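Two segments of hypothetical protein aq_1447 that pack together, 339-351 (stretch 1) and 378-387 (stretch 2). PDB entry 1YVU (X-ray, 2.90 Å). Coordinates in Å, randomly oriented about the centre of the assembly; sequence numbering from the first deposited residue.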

ATOM      1  N   PHE A 339     -13.945 -23.992  19.947  1.00 45.76           N
ATOM      2  CA  PHE A 339     -14.676 -22.772  20.287  1.00 34.62           C
ATOM      3  C   PHE A 339     -15.733 -22.494  19.217  1.00 33.80           C
ATOM      4  O   PHE A 339     -16.901 -22.324  19.531  1.00 33.58           O
ATOM      5  CB  PHE A 339     -13.731 -21.565  20.491  1.00 31.86           C
ATOM      6  CG  PHE A 339     -14.452 -20.258  20.796  1.00 32.41           C
ATOM      7  CD1 PHE A 339     -15.263 -20.127  21.937  1.00 31.95           C
ATOM      8  CD2 PHE A 339     -14.430 -19.196  19.868  1.00 27.66           C
ATOM      9  CE1 PHE A 339     -16.061 -18.954  22.135  1.00 32.60           C
ATOM     10  CE2 PHE A 339     -15.222 -18.023  20.062  1.00 25.47           C
ATOM     11  CZ  PHE A 339     -16.038 -17.906  21.189  1.00 23.44           C
ATOM     12  N   LEU A 340     -15.345 -22.620  17.956  1.00 33.59           N
ATOM     13  CA  LEU A 340     -16.270 -22.360  16.864  1.00 32.44           C
ATOM     14  C   LEU A 340     -17.332 -23.429  16.661  1.00 36.01           C
ATOM     15  O   LEU A 340     -18.255 -23.232  15.874  1.00 34.53           O
ATOM     16  CB  LEU A 340     -15.505 -22.126  15.567  1.00 34.94           C
ATOM     17  CG  LEU A 340     -14.793 -20.781  15.404  1.00 36.09           C
ATOM     18  CD1 LEU A 340     -13.799 -20.906  14.248  1.00 43.03           C
ATOM     19  CD2 LEU A 340     -15.790 -19.617  15.198  1.00 32.17           C
ATOM     20  N   GLU A 341     -17.186 -24.563  17.344  1.00 32.02           N
ATOM     21  CA  GLU A 341     -18.155 -25.642  17.232  1.00 32.59           C
ATOM     22  C   GLU A 341     -19.243 -25.351  18.218  1.00 34.73           C
ATOM     23  O   GLU A 341     -20.412 -25.277  17.859  1.00 30.65           O
ATOM     24  CB  GLU A 341     -17.526 -27.009  17.543  1.00 40.37           C
ATOM     25  CG  GLU A 341     -16.921 -27.759  16.335  1.00 47.58           C
ATOM     26  CD  GLU A 341     -16.167 -29.063  16.694  1.00 49.91           C
ATOM     27  OE1 GLU A 341     -16.786 -29.994  17.270  1.00 52.04           O
ATOM     28  OE2 GLU A 341     -14.956 -29.155  16.371  1.00 43.79           O
ATOM     29  N   LEU A 342     -18.799 -25.013  19.424  1.00 38.25           N
ATOM     30  CA  LEU A 342     -19.659 -24.732  20.567  1.00 44.75           C
ATOM     31  C   LEU A 342     -20.238 -23.326  20.731  1.00 45.77           C
ATOM     32  O   LEU A 342     -21.211 -23.147  21.472  1.00 40.75           O
ATOM     33  CB  LEU A 342     -18.906 -25.127  21.843  1.00 51.72           C
ATOM     34  CG  LEU A 342     -18.755 -26.628  22.134  1.00 55.39           C
ATOM     35  CD1 LEU A 342     -17.570 -26.898  23.077  1.00 56.52           C
ATOM     36  CD2 LEU A 342     -20.056 -27.146  22.743  1.00 58.41           C
ATOM     37  N   CYS A 343     -19.653 -22.346  20.039  1.00 42.63           N
ATOM     38  CA  CYS A 343     -20.075 -20.939  20.125  1.00 44.46           C
ATOM     39  C   CYS A 343     -21.473 -20.548  19.610  1.00 49.63           C
ATOM     40  O   CYS A 343     -21.913 -20.979  18.541  1.00 54.50           O
ATOM     41  CB  CYS A 343     -19.041 -20.023  19.463  1.00 44.22           C
ATOM     42  SG  CYS A 343     -19.218 -19.931  17.675  1.00 33.15           S
ATOM     43  N   ARG A 344     -22.136 -19.685  20.379  1.00 50.96           N
ATOM     44  CA  ARG A 344     -23.457 -19.152  20.054  1.00 53.10           C
ATOM     45  C   ARG A 344     -23.194 -17.711  19.540  1.00 53.82           C
ATOM     46  O   ARG A 344     -22.686 -16.879  20.288  1.00 58.94           O
ATOM     47  CB  ARG A 344     -24.324 -19.153  21.325  1.00 52.32           C
ATOM     48  CG  ARG A 344     -25.728 -18.553  21.264  1.00 54.29           C
ATOM     49  CD  ARG A 344     -26.189 -18.486  22.708  1.00 70.42           C
ATOM     50  NE  ARG A 344     -27.478 -17.842  22.960  1.00 77.97           N
ATOM     51  CZ  ARG A 344     -27.883 -17.403  24.158  1.00 83.62           C
ATOM     52  NH1 ARG A 344     -27.105 -17.517  25.228  1.00 82.31           N
ATOM     53  NH2 ARG A 344     -29.099 -16.894  24.302  1.00 83.85           N
ATOM     54  N   PRO A 345     -23.495 -17.422  18.257  1.00 49.07           N
ATOM     55  CA  PRO A 345     -23.278 -16.081  17.667  1.00 50.13           C
ATOM     56  C   PRO A 345     -24.160 -14.939  18.220  1.00 49.67           C
ATOM     57  O   PRO A 345     -25.043 -15.156  19.034  1.00 54.16           O
ATOM     58  CB  PRO A 345     -23.583 -16.320  16.186  1.00 52.99           C
ATOM     59  CG  PRO A 345     -23.332 -17.778  16.016  1.00 47.44           C
ATOM     60  CD  PRO A 345     -23.944 -18.363  17.217  1.00 39.69           C
ATOM     61  N   PHE A 346     -23.885 -13.711  17.795  1.00 45.10           N
ATOM     62  CA  PHE A 346     -24.688 -12.571  18.199  1.00 44.67           C
ATOM     63  C   PHE A 346     -25.577 -12.345  17.003  1.00 46.48           C
ATOM     64  O   PHE A 346     -25.183 -11.709  16.037  1.00 48.22           O
ATOM     65  CB  PHE A 346     -23.820 -11.339  18.445  1.00 44.15           C
ATOM     66  CG  PHE A 346     -22.937 -11.456  19.638  1.00 41.00           C
ATOM     67  CD1 PHE A 346     -21.669 -12.033  19.523  1.00 45.29           C
ATOM     68  CD2 PHE A 346     -23.367 -10.981  20.890  1.00 45.71           C
ATOM     69  CE1 PHE A 346     -20.835 -12.133  20.643  1.00 45.26           C
ATOM     70  CE2 PHE A 346     -22.551 -11.071  22.021  1.00 43.61           C
ATOM     71  CZ  PHE A 346     -21.282 -11.648  21.904  1.00 48.53           C
ATOM     72  N   VAL A 347     -26.772 -12.903  17.064  1.00 52.15           N
ATOM     73  CA  VAL A 347     -27.733 -12.813  15.969  1.00 54.53           C
ATOM     74  C   VAL A 347     -28.312 -11.443  15.568  1.00 52.60           C
ATOM     75  O   VAL A 347     -28.906 -10.740  16.380  1.00 54.29           O
ATOM     76  CB  VAL A 347     -28.875 -13.843  16.172  1.00 55.70           C
ATOM     77  CG1 VAL A 347     -28.306 -15.252  16.071  1.00 57.98           C
ATOM     78  CG2 VAL A 347     -29.563 -13.643  17.541  1.00 58.96           C
ATOM     79  N   LYS A 348     -28.091 -11.068  14.312  1.00 51.33           N
ATOM     80  CA  LYS A 348     -28.606  -9.817  13.774  1.00 52.70           C
ATOM     81  C   LYS A 348     -29.787 -10.127  12.858  1.00 53.32           C
ATOM     82  O   LYS A 348     -30.703  -9.309  12.718  1.00 59.82           O
ATOM     83  CB  LYS A 348     -27.526  -9.046  13.018  1.00 62.75           C
ATOM     84  CG  LYS A 348     -27.944  -7.623  12.604  1.00 60.34           C
ATOM     85  CD  LYS A 348     -26.788  -6.808  12.035  1.00 60.62           C
ATOM     86  CE  LYS A 348     -25.792  -6.407  13.111  1.00 68.18           C
ATOM     87  NZ  LYS A 348     -24.709  -5.563  12.558  1.00 66.86           N
ATOM     88  N   LYS A 349     -29.753 -11.301  12.223  1.00 53.19           N
ATOM     89  CA  LYS A 349     -30.829 -11.742  11.341  1.00 48.49           C
ATOM     90  C   LYS A 349     -31.011 -13.256  11.490  1.00 48.46           C
ATOM     91  O   LYS A 349     -30.227 -14.045  10.954  1.00 43.53           O
ATOM     92  CB  LYS A 349     -30.559 -11.330   9.884  1.00 46.01           C
ATOM     93  CG  LYS A 349     -31.849 -11.178   9.083  1.00 43.62           C
ATOM     94  CD  LYS A 349     -31.631 -10.729   7.663  1.00 38.01           C
ATOM     95  CE  LYS A 349     -32.955 -10.742   6.919  1.00 37.84           C
ATOM     96  NZ  LYS A 349     -32.834 -10.195   5.527  1.00 35.21           N
ATOM     97  N   ASP A 350     -32.041 -13.638  12.256  1.00 49.38           N
ATOM     98  CA  ASP A 350     -32.370 -15.043  12.537  1.00 50.54           C
ATOM     99  C   ASP A 350     -32.653 -15.925  11.316  1.00 45.61           C
ATOM    100  O   ASP A 350     -32.294 -17.096  11.316  1.00 43.57           O
ATOM    101  CB  ASP A 350     -33.465 -15.197  13.640  1.00 57.99           C
ATOM    102  CG  ASP A 350     -34.568 -14.106  13.604  1.00 64.45           C
ATOM    103  OD1 ASP A 350     -35.085 -13.783  12.507  1.00 69.51           O
ATOM    104  OD2 ASP A 350     -34.946 -13.594  14.695  1.00 67.02           O
ATOM    105  N   VAL A 351     -33.203 -15.320  10.260  1.00 45.53           N
ATOM    106  CA  VAL A 351     -33.543 -15.984   8.993  1.00 43.94           C
ATOM    107  C   VAL A 351     -32.834 -15.282   7.833  1.00 44.71           C
ATOM    108  O   VAL A 351     -32.913 -14.057   7.719  1.00 49.41           O
ATOM    109  CB  VAL A 351     -35.080 -15.916   8.772  1.00 50.62           C
ATOM    110  CG1 VAL A 351     -35.487 -16.140   7.300  1.00 47.98           C
ATOM    111  CG2 VAL A 351     -35.754 -16.938   9.651  1.00 57.89           C
ATOM    112  N   ASN A 378     -27.151 -27.027   8.253  1.00 36.40           N
ATOM    113  CA  ASN A 378     -27.471 -27.629   9.529  1.00 39.72           C
ATOM    114  C   ASN A 378     -26.627 -27.129  10.675  1.00 36.91           C
ATOM    115  O   ASN A 378     -27.171 -26.840  11.743  1.00 34.38           O
ATOM    116  CB  ASN A 378     -27.514 -29.151   9.483  1.00 40.39           C
ATOM    117  CG  ASN A 378     -28.581 -29.703  10.410  1.00 45.73           C
ATOM    118  OD1 ASN A 378     -29.776 -29.657  10.099  1.00 55.84           O
ATOM    119  ND2 ASN A 378     -28.167 -30.144  11.591  1.00 48.55           N
ATOM    120  N   PHE A 379     -25.338 -26.909  10.416  1.00 34.26           N
ATOM    121  CA  PHE A 379     -24.433 -26.412  11.445  1.00 34.28           C
ATOM    122  C   PHE A 379     -24.903 -25.052  11.984  1.00 35.85           C
ATOM    123  O   PHE A 379     -24.990 -24.847  13.208  1.00 38.82           O
ATOM    124  CB  PHE A 379     -23.008 -26.289  10.901  1.00 29.72           C
ATOM    125  CG  PHE A 379     -21.969 -26.258  11.973  1.00 26.10           C
ATOM    126  CD1 PHE A 379     -21.740 -27.400  12.773  1.00 30.31           C
ATOM    127  CD2 PHE A 379     -21.220 -25.100  12.211  1.00 25.54           C
ATOM    128  CE1 PHE A 379     -20.763 -27.395  13.812  1.00 32.61           C
ATOM    129  CE2 PHE A 379     -20.250 -25.072  13.237  1.00 30.16           C
ATOM    130  CZ  PHE A 379     -20.021 -26.231  14.043  1.00 30.82           C
ATOM    131  N   LEU A 380     -25.329 -24.194  11.055  1.00 36.09           N
ATOM    132  CA  LEU A 380     -25.806 -22.843  11.356  1.00 35.92           C
ATOM    133  C   LEU A 380     -27.226 -22.784  11.941  1.00 41.98           C
ATOM    134  O   LEU A 380     -27.554 -21.831  12.663  1.00 40.75           O
ATOM    135  CB  LEU A 380     -25.722 -21.946  10.107  1.00 25.76           C
ATOM    136  CG  LEU A 380     -24.438 -21.782   9.265  1.00 25.29           C
ATOM    137  CD1 LEU A 380     -24.685 -20.795   8.158  1.00 22.28           C
ATOM    138  CD2 LEU A 380     -23.257 -21.309  10.097  1.00 22.59           C
ATOM    139  N   LYS A 381     -28.067 -23.776  11.613  1.00 44.75           N
ATOM    140  CA  LYS A 381     -29.454 -23.855  12.097  1.00 46.61           C
ATOM    141  C   LYS A 381     -29.437 -24.100  13.582  1.00 45.94           C
ATOM    142  O   LYS A 381     -30.117 -23.420  14.364  1.00 40.86           O
ATOM    143  CB  LYS A 381     -30.197 -24.986  11.396  1.00 48.81           C
ATOM    144  CG  LYS A 381     -31.183 -24.512  10.345  1.00 62.94           C
ATOM    145  CD  LYS A 381     -31.803 -25.667   9.533  1.00 73.80           C
ATOM    146  CE  LYS A 381     -32.737 -25.119   8.445  1.00 74.48           C
ATOM    147  NZ  LYS A 381     -32.861 -26.063   7.310  1.00 73.07           N
ATOM    148  N   ASN A 382     -28.500 -24.976  13.942  1.00 46.78           N
ATOM    149  CA  ASN A 382     -28.232 -25.398  15.307  1.00 53.77           C
ATOM    150  C   ASN A 382     -27.405 -24.327  16.007  1.00 54.08           C
ATOM    151  O   ASN A 382     -26.855 -24.552  17.094  1.00 57.80           O
ATOM    152  CB  ASN A 382     -27.521 -26.764  15.312  1.00 55.54           C
ATOM    153  CG  ASN A 382     -28.398 -27.891  14.753  1.00 61.02           C
ATOM    154  OD1 ASN A 382     -29.635 -27.804  14.768  1.00 62.74           O
ATOM    155  ND2 ASN A 382     -27.754 -28.960  14.259  1.00 64.40           N
ATOM    156  N   LYS A 383     -27.302 -23.172  15.346  1.00 48.12           N
ATOM    157  CA  LYS A 383     -26.617 -22.002  15.884  1.00 45.18           C
ATOM    158  C   LYS A 383     -27.547 -20.811  15.813  1.00 44.27           C
ATOM    159  O   LYS A 383     -27.128 -19.673  16.036  1.00 41.70           O
ATOM    160  CB  LYS A 383     -25.297 -21.720  15.187  1.00 41.04           C
ATOM    161  CG  LYS A 383     -24.136 -22.053  16.060  1.00 34.97           C
ATOM    162  CD  LYS A 383     -22.935 -22.027  15.241  1.00 34.85           C
ATOM    163  CE  LYS A 383     -21.823 -22.673  15.960  1.00 32.28           C
ATOM    164  NZ  LYS A 383     -20.607 -22.440  15.131  1.00 49.01           N
ATOM    165  N   GLY A 384     -28.811 -21.105  15.506  1.00 44.14           N
ATOM    166  CA  GLY A 384     -29.850 -20.088  15.468  1.00 50.06           C
ATOM    167  C   GLY A 384     -30.179 -19.405  14.168  1.00 50.42           C
ATOM    168  O   GLY A 384     -31.270 -18.817  14.030  1.00 51.97           O
ATOM    169  N   ILE A 385     -29.231 -19.427  13.232  1.00 50.50           N
ATOM    170  CA  ILE A 385     -29.443 -18.805  11.930  1.00 48.06           C
ATOM    171  C   ILE A 385     -29.850 -19.854  10.915  1.00 48.08           C
ATOM    172  O   ILE A 385     -29.186 -20.868  10.727  1.00 43.64           O
ATOM    173  CB  ILE A 385     -28.217 -18.007  11.423  1.00 45.28           C
ATOM    174  CG1 ILE A 385     -27.743 -17.033  12.497  1.00 42.44           C
ATOM    175  CG2 ILE A 385     -28.583 -17.225  10.132  1.00 43.04           C
ATOM    176  CD1 ILE A 385     -26.654 -17.567  13.358  1.00 46.16           C
ATOM    177  N   LYS A 386     -30.965 -19.569  10.264  1.00 49.55           N
ATOM    178  CA  LYS A 386     -31.533 -20.443   9.263  1.00 51.46           C
ATOM    179  C   LYS A 386     -31.392 -19.864   7.845  1.00 46.64           C
ATOM    180  O   LYS A 386     -31.817 -18.718   7.580  1.00 45.00           O
ATOM    181  CB  LYS A 386     -33.017 -20.692   9.615  1.00 52.80           C
ATOM    182  CG  LYS A 386     -33.237 -21.207  11.043  1.00 51.84           C
ATOM    183  CD  LYS A 386     -34.504 -20.654  11.641  1.00 61.78           C
ATOM    184  CE  LYS A 386     -34.504 -20.799  13.158  1.00 64.62           C
ATOM    185  NZ  LYS A 386     -35.709 -20.126  13.732  1.00 70.80           N
ATOM    186  N   LEU A 387     -30.711 -20.611   6.966  1.00 50.84           N
ATOM    187  CA  LEU A 387     -30.599 -20.193   5.566  1.00 44.67           C
ATOM    188  C   LEU A 387     -31.811 -20.744   4.838  1.00 48.70           C
ATOM    189  O   LEU A 387     -32.231 -21.889   5.061  1.00 47.01           O
ATOM    190  CB  LEU A 387     -29.367 -20.747   4.863  1.00 44.29           C
ATOM    191  CG  LEU A 387     -27.957 -20.584   5.388  1.00 36.67           C
ATOM    192  CD1 LEU A 387     -27.041 -20.776   4.191  1.00 29.00           C
ATOM    193  CD2 LEU A 387     -27.754 -19.245   5.995  1.00 31.55           C
TER

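Two hydrogen bonds, one near each end of the contact, join these stretches, and both are accepted by backbone carbonyls of the first. At the helical end, Lys 383 NZ donates to Leu 340 O at 2.6 Å. Near a helix terminus a carbonyl can lack the amide that would satisfy it farther back; Phe 339 O still receives Cys 343 N at 2.8 Å, whereas Leu 340 O is met by the lysine. The CA-to-CB bond of Lys 383 points sideways, but chi2 to chi4 are all t, and this extended chain carries the ammonium across the gap. Its methylenes are buried on the way: CG lies 3.9 Å from Pro 345 CD, and CE comes within 3.1 Å of Cys 343 O. A long, flexible residue with an apolar stem and a charged tip suits this path, and Lys 383 has more area covered than any other residue here.

Beside it, the Phe 379 ring presents its edge to Leu 340 O, 3.8 Å from CE2, and to Glu 341 CA, 3.7 Å from CZ. The carbonyl thus has an aromatic edge as well as the ammonium for a neighbour.

In the middle the contact is apolar. Ile 385 CD1 meets Val 347 CG1 at 3.9 Å and Pro 345 CG at 4.3 Å, branched and cyclic side chains that carry no polar group needing a partner. Gly 384, with phi at 93° and psi at -22°, adopts a backbone in which a CB would be jammed against the preceding carbonyl oxygen; Gly 384 N donates to Lys 381 O at 2.9 Å.

At the far end Val 351 and Lys 386 form a parallel bridge. Lys 386 N donates to Asp 350 O at 3.0 Å, nearly straight at 167°, and Ile 385 CA approaches the same oxygen at 3.4 Å in a CA-H...O contact.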